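Local coordinates for protein N-methyltransferase (Streptoalloteichus sp. ATCC 53650, PDB 5BSZ) that probably transfers a methyl group from S-adenosylmethionine to a sugar amine, as expected of the sugar N-methyltransferase of kedarcidin trideoxysugar formation, at residues L21-G25 and T171-L175; L144-W150 and R237-G243; D183-A189 and Q204-L210. All coordinates share one frame; numbering follows the deposited sequence.

Contact 1. Residues L21-G25 and T171-L175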
loop_
_atom_site.group_PDB
_atom_site.type_symbol
_atom_site.label_atom_id
_atom_site.label_comp_id
_atom_site.label_asym_id
_atom_site.label_seq_id
_atom_site.Cartn_x
_atom_site.Cartn_y
_atom_site.Cartn_z
ATOM N N LEU A 21 9.328 18.471 5.539
ATOM C CA LEU A 21 10.433 19.248 6.071
ATOM C C LEU A 21 9.969 20.032 7.302
ATOM O O LEU A 21 10.742 20.151 8.263
ATOM C CB LEU A 21 11.134 20.088 4.981
ATOM C CG LEU A 21 11.936 19.270 3.931
ATOM C CD1 LEU A 21 13.075 20.027 3.216
ATOM C CD2 LEU A 21 12.491 17.977 4.512
ATOM N N PHE A 22 8.723 20.518 7.304
ATOM C CA PHE A 22 8.139 21.162 8.498
ATOM C C PHE A 22 8.278 20.195 9.669
ATOM O O PHE A 22 8.730 20.528 10.770
ATOM C CB PHE A 22 6.638 21.462 8.343
ATOM C CG PHE A 22 5.865 21.260 9.624
ATOM C CD1 PHE A 22 5.105 20.111 9.830
ATOM C CD2 PHE A 22 5.943 22.197 10.654
ATOM C CE1 PHE A 22 4.419 19.914 11.020
ATOM C CE2 PHE A 22 5.261 22.003 11.848
ATOM C CZ PHE A 22 4.498 20.861 12.030
ATOM N N TYR A 23 7.860 18.971 9.383
ATOM C CA TYR A 23 7.635 17.971 10.391
ATOM C C TYR A 23 8.961 17.508 11.006
ATOM O O TYR A 23 9.147 17.602 12.223
ATOM C CB TYR A 23 6.846 16.833 9.748
ATOM C CG TYR A 23 6.107 16.027 10.764
ATOM C CD1 TYR A 23 4.754 16.240 11.004
ATOM C CD2 TYR A 23 6.775 15.081 11.512
ATOM C CE1 TYR A 23 4.079 15.500 11.957
ATOM C CE2 TYR A 23 6.113 14.336 12.462
ATOM C CZ TYR A 23 4.768 14.544 12.683
ATOM O OH TYR A 23 4.138 13.773 13.636
ATOM N N ARG A 24 9.874 17.029 10.161
ATOM C CA ARG A 24 11.269 16.808 10.542
ATOM C C ARG A 24 11.845 17.950 11.384
ATOM O O ARG A 24 12.573 17.708 12.351
ATOM C CB ARG A 24 12.138 16.672 9.295
ATOM C CG ARG A 24 12.114 15.309 8.625
ATOM C CD ARG A 24 13.172 15.276 7.534
ATOM N NE ARG A 24 12.983 14.170 6.603
ATOM C CZ ARG A 24 13.441 14.139 5.352
ATOM N NH1 ARG A 24 14.123 15.159 4.844
ATOM N NH2 ARG A 24 13.210 13.073 4.595
ATOM N N GLY A 25 11.522 19.187 11.009
ATOM C CA GLY A 25 12.117 20.376 11.621
ATOM C C GLY A 25 11.746 20.662 13.068
ATOM O O GLY A 25 12.266 21.599 13.673
ATOM N N THR A 171 -4.613 14.664 13.102
ATOM C CA THR A 171 -3.504 14.031 13.810
ATOM C C THR A 171 -2.536 13.448 12.759
ATOM O O THR A 171 -2.976 12.803 11.827
ATOM C CB THR A 171 -4.005 12.887 14.697
ATOM O OG1 THR A 171 -4.725 13.399 15.805
ATOM C CG2 THR A 171 -2.890 12.097 15.292
ATOM N N VAL A 172 -1.230 13.674 12.902
ATOM C CA VAL A 172 -0.226 13.074 12.027
ATOM C C VAL A 172 0.798 12.349 12.862
ATOM O O VAL A 172 1.330 12.908 13.813
ATOM C CB VAL A 172 0.475 14.182 11.205
ATOM C CG1 VAL A 172 1.539 13.618 10.280
ATOM C CG2 VAL A 172 -0.578 14.942 10.424
ATOM N N VAL A 173 1.052 11.086 12.549
ATOM C CA VAL A 173 2.083 10.343 13.200
ATOM C C VAL A 173 3.156 9.980 12.200
ATOM O O VAL A 173 2.857 9.751 11.023
ATOM C CB VAL A 173 1.507 9.080 13.852
ATOM C CG1 VAL A 173 0.379 9.468 14.787
ATOM C CG2 VAL A 173 0.944 8.152 12.798
ATOM N N ARG A 174 4.388 9.892 12.686
ATOM C CA ARG A 174 5.555 9.609 11.864
ATOM C C ARG A 174 6.426 8.560 12.479
ATOM O O ARG A 174 6.646 8.553 13.684
ATOM C CB ARG A 174 6.397 10.892 11.678
ATOM C CG ARG A 174 7.650 10.723 10.817
ATOM C CD ARG A 174 8.454 12.025 10.666
ATOM N NE ARG A 174 9.585 11.931 9.726
ATOM C CZ ARG A 174 10.802 11.488 10.035
ATOM N NH1 ARG A 174 11.073 11.086 11.268
ATOM N NH2 ARG A 174 11.759 11.444 9.109
ATOM N N LEU A 175 6.957 7.655 11.663
ATOM C CA LEU A 175 7.872 6.638 12.155
ATOM C C LEU A 175 8.988 6.526 11.132
ATOM O O LEU A 175 8.712 6.474 9.933
ATOM C CB LEU A 175 7.165 5.295 12.280
ATOM C CG LEU A 175 7.866 4.093 12.854
ATOM C CD1 LEU A 175 8.275 4.467 14.271
ATOM C CD2 LEU A 175 7.014 2.813 12.880
#
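Tyr-23 reaches from helix 18-24 to strand 171-181 of the four-stranded antiparallel sheet, joining the N-terminal helix to a sheet separate from the mixed sheet of the Rossmann-like methyltransferase fold. Its ring slides between the side chains of Val-172 and Arg-174, two residues apart on the strand and both pointing toward the helix. CE1 of Tyr-23 lies 3.6 Å from CG1 of Val-172, while CE2 on the other side of the ring lies 3.5 Å from CB of Arg-174. CB of Tyr-23 points toward the strand, and with CG anti to the backbone N (chi1 -158°) the ring extends on between the two side chains. Arg-174 is extended from CG to NE and runs back past the tyrosine toward the helix, its CD 3.6 Å from Tyr-23 CD2 and its guanidinium plane 30° from the ring. Arg-174 NE is hydrogen-bonded to Tyr-191 OH of strand 184-195, and the Tyr-191 ring meets that of Tyr-23 edge-to-face. The poorly ordered Arg-24, weakly bonded to Gln-206, places NE 3.9 Å from Arg-174 NH2. At the tip of the tyrosine, OH donates to the backbone O of Val-172 at 2.9 Å, coming from above the carbonyl plane, 56° out of it.

Contact 2. Residues L144-W150 and R237-G243. With THM (thymidine), chain G.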
loop_
_atom_site.group_PDB
_atom_site.type_symbol
_atom_site.label_atom_id
_atom_site.label_comp_id
_atom_site.label_asym_id
_atom_site.label_seq_id
_atom_site.Cartn_x
_atom_site.Cartn_y
_atom_site.Cartn_z
ATOM N N LEU A 144 33.826 28.232 3.080
ATOM C CA LEU A 144 32.938 27.161 2.645
ATOM C C LEU A 144 32.708 26.290 3.878
ATOM O O LEU A 144 33.667 25.830 4.520
ATOM C CB LEU A 144 33.576 26.389 1.512
ATOM C CG LEU A 144 32.640 25.593 0.597
ATOM C CD1 LEU A 144 33.511 25.033 -0.518
ATOM C CD2 LEU A 144 31.916 24.470 1.307
ATOM N N VAL A 145 31.454 26.185 4.276
ATOM C CA VAL A 145 31.063 25.416 5.481
ATOM C C VAL A 145 30.172 24.229 5.114
ATOM O O VAL A 145 29.034 24.362 4.631
ATOM C CB VAL A 145 30.328 26.289 6.506
ATOM C CG1 VAL A 145 30.042 25.582 7.797
ATOM C CG2 VAL A 145 31.068 27.588 6.811
ATOM N N ILE A 146 30.679 23.040 5.408
ATOM C CA ILE A 146 29.913 21.782 5.180
ATOM C C ILE A 146 29.610 21.099 6.505
ATOM O O ILE A 146 30.525 20.858 7.316
ATOM C CB ILE A 146 30.738 20.824 4.326
ATOM C CG1 ILE A 146 31.020 21.459 2.969
ATOM C CG2 ILE A 146 30.018 19.486 4.177
ATOM C CD1 ILE A 146 32.032 20.688 2.146
ATOM N N ASP A 147 28.312 20.930 6.753
ATOM C CA ASP A 147 27.800 20.122 7.839
ATOM C C ASP A 147 27.638 18.710 7.256
ATOM O O ASP A 147 26.667 18.423 6.555
ATOM C CB ASP A 147 26.450 20.668 8.330
ATOM C CG ASP A 147 25.859 19.866 9.508
ATOM O OD1 ASP A 147 26.590 19.022 10.103
ATOM O OD2 ASP A 147 24.644 20.063 9.804
ATOM N N PRO A 148 28.647 17.862 7.452
ATOM C CA PRO A 148 28.715 16.576 6.788
ATOM C C PRO A 148 27.652 15.630 7.318
ATOM O O PRO A 148 27.090 15.858 8.391
ATOM C CB PRO A 148 30.127 16.071 7.151
ATOM C CG PRO A 148 30.298 16.577 8.529
ATOM C CD PRO A 148 29.668 17.958 8.510
ATOM N N TRP A 149 27.335 14.610 6.535
ATOM C CA TRP A 149 26.568 13.467 7.070
ATOM C C TRP A 149 27.584 12.586 7.809
ATOM O O TRP A 149 28.811 12.911 7.830
ATOM C CB TRP A 149 25.894 12.726 5.903
ATOM C CG TRP A 149 25.038 11.551 6.319
ATOM C CD1 TRP A 149 25.196 10.262 5.897
ATOM C CD2 TRP A 149 23.946 11.522 7.252
ATOM N NE1 TRP A 149 24.277 9.456 6.489
ATOM C CE2 TRP A 149 23.502 10.198 7.338
ATOM C CE3 TRP A 149 23.290 12.485 8.007
ATOM C CZ2 TRP A 149 22.441 9.811 8.160
ATOM C CZ3 TRP A 149 22.218 12.097 8.806
ATOM C CH2 TRP A 149 21.827 10.762 8.902
ATOM N N TRP A 150 27.063 11.540 8.467
ATOM C CA TRP A 150 27.876 10.544 9.162
ATOM C C TRP A 150 28.862 9.819 8.268
ATOM O O TRP A 150 28.707 9.777 7.047
ATOM C CB TRP A 150 27.018 9.581 10.015
ATOM C CG TRP A 150 26.108 10.319 10.955
ATOM C CD1 TRP A 150 24.752 10.579 10.780
ATOM C CD2 TRP A 150 26.472 10.969 12.176
ATOM N NE1 TRP A 150 24.258 11.338 11.846
ATOM C CE2 TRP A 150 25.294 11.572 12.716
ATOM C CE3 TRP A 150 27.678 11.092 12.893
ATOM C CZ2 TRP A 150 25.318 12.304 13.914
ATOM C CZ3 TRP A 150 27.680 11.791 14.101
ATOM C CH2 TRP A 150 26.517 12.381 14.596
ATOM N N ARG A 237 30.781 14.275 17.442
ATOM C CA ARG A 237 31.410 13.163 16.757
ATOM C C ARG A 237 31.337 13.383 15.263
ATOM O O ARG A 237 31.850 12.591 14.483
ATOM C CB ARG A 237 30.788 11.801 17.121
ATOM C CG ARG A 237 30.487 11.552 18.591
ATOM C CD ARG A 237 30.622 10.061 18.906
ATOM N NE ARG A 237 29.711 9.283 18.077
ATOM C CZ ARG A 237 29.927 8.066 17.579
ATOM N NH1 ARG A 237 28.979 7.532 16.820
ATOM N NH2 ARG A 237 31.031 7.366 17.843
ATOM N N ARG A 238 30.726 14.459 14.791
ATOM C CA ARG A 238 31.046 14.750 13.397
ATOM C C ARG A 238 31.611 16.079 13.023
ATOM O O ARG A 238 32.365 16.155 12.080
ATOM C CB ARG A 238 29.941 14.401 12.408
ATOM C CG ARG A 238 28.600 14.972 12.665
ATOM C CD ARG A 238 27.667 14.466 11.551
ATOM N NE ARG A 238 26.759 15.608 11.320
ATOM C CZ ARG A 238 25.501 15.565 10.915
ATOM N NH1 ARG A 238 24.895 14.409 10.715
ATOM N NH2 ARG A 238 24.883 16.718 10.657
ATOM N N GLY A 239 31.224 17.128 13.713
ATOM C CA GLY A 239 31.908 18.363 13.473
ATOM C C GLY A 239 31.512 19.040 12.176
ATOM O O GLY A 239 30.428 18.761 11.611
ATOM N N LEU A 240 32.361 19.973 11.741
ATOM C CA LEU A 240 32.141 20.651 10.482
ATOM C C LEU A 240 33.390 20.584 9.675
ATOM O O LEU A 240 34.483 20.664 10.241
ATOM C CB LEU A 240 31.740 22.105 10.726
ATOM C CG LEU A 240 30.428 22.423 11.401
ATOM C CD1 LEU A 240 30.302 23.935 11.482
ATOM C CD2 LEU A 240 29.187 21.880 10.694
ATOM N N PHE A 241 33.245 20.486 8.355
ATOM C CA PHE A 241 34.364 20.698 7.451
ATOM C C PHE A 241 34.304 22.087 6.852
ATOM O O PHE A 241 33.248 22.517 6.341
ATOM C CB PHE A 241 34.425 19.637 6.371
ATOM C CG PHE A 241 34.682 18.269 6.909
ATOM C CD1 PHE A 241 35.972 17.875 7.274
ATOM C CD2 PHE A 241 33.639 17.400 7.150
ATOM C CE1 PHE A 241 36.193 16.615 7.807
ATOM C CE2 PHE A 241 33.848 16.154 7.707
ATOM C CZ PHE A 241 35.121 15.747 8.022
ATOM N N VAL A 242 35.416 22.798 6.992
ATOM C CA VAL A 242 35.485 24.212 6.541
ATOM C C VAL A 242 36.667 24.395 5.624
ATOM O O VAL A 242 37.722 23.772 5.826
ATOM C CB VAL A 242 35.584 25.192 7.715
ATOM C CG1 VAL A 242 35.671 26.638 7.236
ATOM C CG2 VAL A 242 34.372 25.040 8.628
ATOM N N GLY A 243 36.478 25.220 4.601
ATOM C CA GLY A 243 37.534 25.532 3.654
ATOM C C GLY A 243 37.576 27.033 3.439
ATOM O O GLY A 243 36.528 27.714 3.388
HETATM O "O5'" THM G . 19.021 11.742 13.181
HETATM C "C5'" THM G . 18.958 10.304 13.276
HETATM C "C4'" THM G . 20.030 9.637 12.407
HETATM O "O4'" THM G . 21.237 10.040 13.059
HETATM C "C3'" THM G . 20.055 8.083 12.372
HETATM O "O3'" THM G . 19.964 7.566 11.027
HETATM C "C2'" THM G . 21.362 7.611 13.041
HETATM C "C1'" THM G . 22.143 8.935 13.111
HETATM N N1 THM G . 23.122 9.199 14.178
HETATM C C2 THM G . 24.349 8.581 13.871
HETATM O O2 THM G . 24.360 7.892 12.840
HETATM N N3 THM G . 25.432 8.685 14.637
HETATM C C4 THM G . 25.418 9.443 15.733
HETATM O O4 THM G . 26.465 9.559 16.451
HETATM C C5 THM G . 24.148 10.123 16.063
HETATM C C5M THM G . 24.202 10.945 17.324
HETATM C C6 THM G . 23.026 9.999 15.251
HETATM O O HOH W 1 27.833 18.169 12.182
#
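The Trp-150 indole is covered on both faces, by the thymidine base on one and Arg-238 on the other. N3 of the thymidine lies 3.4 Å above the ring plane, over its centre. On the opposite face, Arg-238 CD sits 3.5 Å from the centroid of the six-membered ring in a CH-pi contact, and the guanidinium makes a cation-pi contact with the five-membered ring. Arg-238 CG stands between its backbone N and carbonyl carbon (chi1 54°), which lays the chain across this face. The edge of the indole meets CZ2 of Trp-149. The backbone carbonyl of Pro-148 lies over one face of the Arg-238 guanidinium, too poorly angled for a hydrogen bond. Arg-238 NH2 forms a salt bridge to Asp-147 OD1 at 2.9 Å, meeting the carboxylate from above its plane; OD2 of that aspartate is held by Thr-115 N. A water accepts from Arg-238 NE and donates to Asp-147 OD1 and Gly-239 O. The loop leaving strand 143-146 here meets the one leading into its antiparallel neighbour 240-245, in the mixed seven-stranded sheet of the Rossmann-like methyltransferase fold. Ile-146 N donates to Phe-241 O at 2.8 Å, and Phe-241 N returns a bond to Ile-146 O. Pro-148 CG packs at the edge of the Phe-241 ring, 3.7 Å from CE2. At the edge of the base, Arg-237 NH1 donates to thymidine O4 at 3.3 Å, nearly straight at 168°.

Contact 3. Residues D183-A189 and Q204-L210; sequences DVSRHEA and QVQDLTL. With EDO (1,2-ethanediol), chain C.
Both carboxylate oxygens of Asp-207 are gripped side-on by Arg-186, NE donating to OD1 at 2.7 Å and NH2 to OD2 at 2.8 Å. The two side chains stand on neighbouring strands of the beta hairpin 184-195/198-209, at a non-hydrogen-bonded antiparallel pair. Their planes are only 5° apart, and both bonds are almost straight and use syn lone pairs. A bend at chi3 (-71°) turns the guanidinium alongside the carboxylate. OD2 also accepts from O1 of a 1,2-ethanediol, probably from the crystallisation liquor, while Arg-186 NH1 binds Asp-13 of the fourth subunit and Met-3 O of the second. A leucine in place of Arg-186 would probably leave the Asp-207 carboxylate without its charged mate and freer to turn, and lose the NH1 bonds to those two subunits. On the other sheet face lie Ser-185, His-187 and Leu-208. Ser-185 OG and His-187 NE2 are hydrogen-bonded, and Trp-149 NE1 bonds to the same hydroxyl, which would restrain rotation of the imidazole that touches the bound thymidine. Leu-208 CD1 packs 4.0 Å from His-187 NE2. Where the ladder ends, Leu-210 N donates to Asp-183 O at 2.8 Å, and a water bridges Asp-183 OD2 and Leu-210 O.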
loop_
_atom_site.group_PDB
_atom_site.type_symbol
_atom_site.label_atom_id
_atom_site.label_comp_id
_atom_site.label_asym_id
_atom_site.label_seq_id
_atom_site.Cartn_x
_atom_site.Cartn_y
_atom_site.Cartn_z
ATOM N N ASP A 183 28.557 1.396 1.883
ATOM C CA ASP A 183 28.860 2.739 2.392
ATOM C C ASP A 183 27.702 3.742 2.193
ATOM O O ASP A 183 27.950 4.924 2.031
ATOM C CB ASP A 183 30.184 3.291 1.834
ATOM C CG ASP A 183 30.098 3.618 0.342
ATOM O OD1 ASP A 183 29.235 3.006 -0.300
ATOM O OD2 ASP A 183 30.843 4.454 -0.235
ATOM N N VAL A 184 26.460 3.278 2.279
ATOM C CA VAL A 184 25.221 4.058 2.212
ATOM C C VAL A 184 24.381 3.875 3.449
ATOM O O VAL A 184 24.339 2.790 4.028
ATOM C CB VAL A 184 24.470 3.683 0.892
ATOM C CG1 VAL A 184 22.959 3.920 0.897
ATOM C CG2 VAL A 184 25.145 4.360 -0.251
ATOM N N SER A 185 23.801 4.939 3.994
ATOM C CA SER A 185 22.730 4.778 4.987
ATOM C C SER A 185 21.383 4.967 4.247
ATOM O O SER A 185 21.242 5.830 3.387
ATOM C CB SER A 185 22.879 5.730 6.153
ATOM O OG SER A 185 22.924 7.111 5.766
ATOM N N ARG A 186 20.466 4.047 4.484
ATOM C CA ARG A 186 19.159 4.041 3.884
ATOM C C ARG A 186 18.120 4.383 4.908
ATOM O O ARG A 186 18.009 3.750 5.974
ATOM C CB ARG A 186 18.867 2.675 3.280
ATOM C CG ARG A 186 17.499 2.566 2.638
ATOM C CD ARG A 186 17.505 1.455 1.594
ATOM N NE ARG A 186 18.287 1.815 0.403
ATOM C CZ ARG A 186 18.457 1.032 -0.637
ATOM N NH1 ARG A 186 17.904 -0.173 -0.652
ATOM N NH2 ARG A 186 19.086 1.470 -1.702
ATOM N N HIS A 187 17.371 5.425 4.597
ATOM C CA HIS A 187 16.439 6.044 5.542
ATOM C C HIS A 187 14.991 5.838 5.106
ATOM O O HIS A 187 14.577 6.225 3.995
ATOM C CB HIS A 187 16.769 7.562 5.660
ATOM C CG HIS A 187 18.139 7.781 6.191
ATOM N ND1 HIS A 187 18.387 8.031 7.526
ATOM C CD2 HIS A 187 19.348 7.706 5.585
ATOM C CE1 HIS A 187 19.693 8.097 7.716
ATOM N NE2 HIS A 187 20.299 7.894 6.558
ATOM N N GLU A 188 14.207 5.176 5.951
ATOM C CA GLU A 188 12.770 5.003 5.648
ATOM C C GLU A 188 11.928 5.862 6.568
ATOM O O GLU A 188 12.141 5.833 7.796
ATOM C CB GLU A 188 12.372 3.592 5.925
ATOM C CG GLU A 188 12.934 2.560 5.036
ATOM C CD GLU A 188 12.804 1.169 5.623
ATOM O OE1 GLU A 188 13.544 0.838 6.587
ATOM O OE2 GLU A 188 11.973 0.405 5.088
ATOM N N ALA A 189 11.004 6.633 6.005
ATOM C CA ALA A 189 10.099 7.475 6.791
ATOM C C ALA A 189 8.657 7.145 6.354
ATOM O O ALA A 189 8.373 7.134 5.170
ATOM C CB ALA A 189 10.359 8.962 6.518
ATOM N N GLN A 204 8.607 7.321 2.193
ATOM C CA GLN A 204 9.785 7.720 1.425
ATOM C C GLN A 204 11.016 6.905 1.878
ATOM O O GLN A 204 11.201 6.608 3.067
ATOM C CB GLN A 204 9.997 9.222 1.616
ATOM C CG GLN A 204 11.193 9.751 0.836
ATOM C CD GLN A 204 11.323 11.268 0.850
ATOM O OE1 GLN A 204 12.185 11.815 1.530
ATOM N NE2 GLN A 204 10.486 11.940 0.090
ATOM N N VAL A 205 11.844 6.537 0.914
ATOM C CA VAL A 205 13.090 5.852 1.150
ATOM C C VAL A 205 14.180 6.671 0.441
ATOM O O VAL A 205 14.075 6.986 -0.740
ATOM C CB VAL A 205 13.128 4.422 0.625
ATOM C CG1 VAL A 205 14.405 3.736 1.112
ATOM C CG2 VAL A 205 11.960 3.618 1.108
ATOM N N GLN A 206 15.205 7.028 1.199
ATOM C CA GLN A 206 16.282 7.841 0.662
ATOM C C GLN A 206 17.621 7.337 1.194
ATOM O O GLN A 206 17.749 6.937 2.354
ATOM C CB GLN A 206 16.052 9.338 0.922
ATOM C CG GLN A 206 16.634 9.918 2.211
ATOM C CD GLN A 206 16.297 11.392 2.459
ATOM O OE1 GLN A 206 15.202 11.736 2.917
ATOM N NE2 GLN A 206 17.263 12.263 2.220
ATOM N N ASP A 207 18.601 7.354 0.302
ATOM C CA ASP A 207 19.983 6.974 0.592
ATOM C C ASP A 207 20.848 8.233 0.783
ATOM O O ASP A 207 20.677 9.222 0.070
ATOM C CB ASP A 207 20.503 6.152 -0.580
ATOM C CG ASP A 207 19.930 4.720 -0.657
ATOM O OD1 ASP A 207 19.435 4.249 0.360
ATOM O OD2 ASP A 207 20.098 4.071 -1.721
ATOM N N LEU A 208 21.813 8.153 1.705
ATOM C CA LEU A 208 22.913 9.088 1.831
ATOM C C LEU A 208 24.231 8.325 1.909
ATOM O O LEU A 208 24.289 7.261 2.562
ATOM C CB LEU A 208 22.708 9.867 3.124
ATOM C CG LEU A 208 21.472 10.793 3.211
ATOM C CD1 LEU A 208 21.226 11.282 4.610
ATOM C CD2 LEU A 208 21.622 11.981 2.261
ATOM N N THR A 209 25.267 8.844 1.250
ATOM C CA THR A 209 26.571 8.181 1.280
ATOM C C THR A 209 27.306 8.456 2.603
ATOM O O THR A 209 27.299 9.574 3.088
ATOM C CB THR A 209 27.420 8.664 0.119
ATOM O OG1 THR A 209 26.643 8.464 -1.029
ATOM C CG2 THR A 209 28.747 7.895 0.022
ATOM N N LEU A 210 27.955 7.439 3.173
ATOM C CA LEU A 210 28.806 7.575 4.309
ATOM C C LEU A 210 30.250 7.807 3.866
ATOM O O LEU A 210 30.923 6.860 3.407
ATOM C CB LEU A 210 28.680 6.316 5.188
ATOM C CG LEU A 210 27.267 5.955 5.658
ATOM C CD1 LEU A 210 27.182 4.532 6.236
ATOM C CD2 LEU A 210 26.820 6.991 6.664
HETATM C C1 EDO C . 16.736 4.313 -3.574
HETATM O O1 EDO C . 18.080 4.852 -3.603
HETATM C C2 EDO C . 16.529 3.003 -4.369
HETATM O O2 EDO C . 17.584 2.621 -5.271
HETATM O O HOH W 2 32.422 5.968 1.436
#

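Contact 1 sets helix 18-24 on strand 171-181, next in the antiparallel sheet to the hairpin 184-195/198-209 of contact 3, while contact 2 belongs to the mixed sheet of the methyltransferase core. Centres of contacts 1 and 2 are about 26 Å apart, on opposite sides of the chain's centre; the centre of contact 3 is about 18 and 19 Å from theirs, and it touches both. Arg-24 reaches Gln-206 by a weak hydrogen bond, and Trp-149 packs against His-187 and Leu-210. Both segments of contact 1 precede contact 3, which falls between those of contact 2; segments of contacts 1 and 2 alternate. Loop residues flanking the mixed sheet thus join His-187 of the antiparallel sheet at the thymidine pocket.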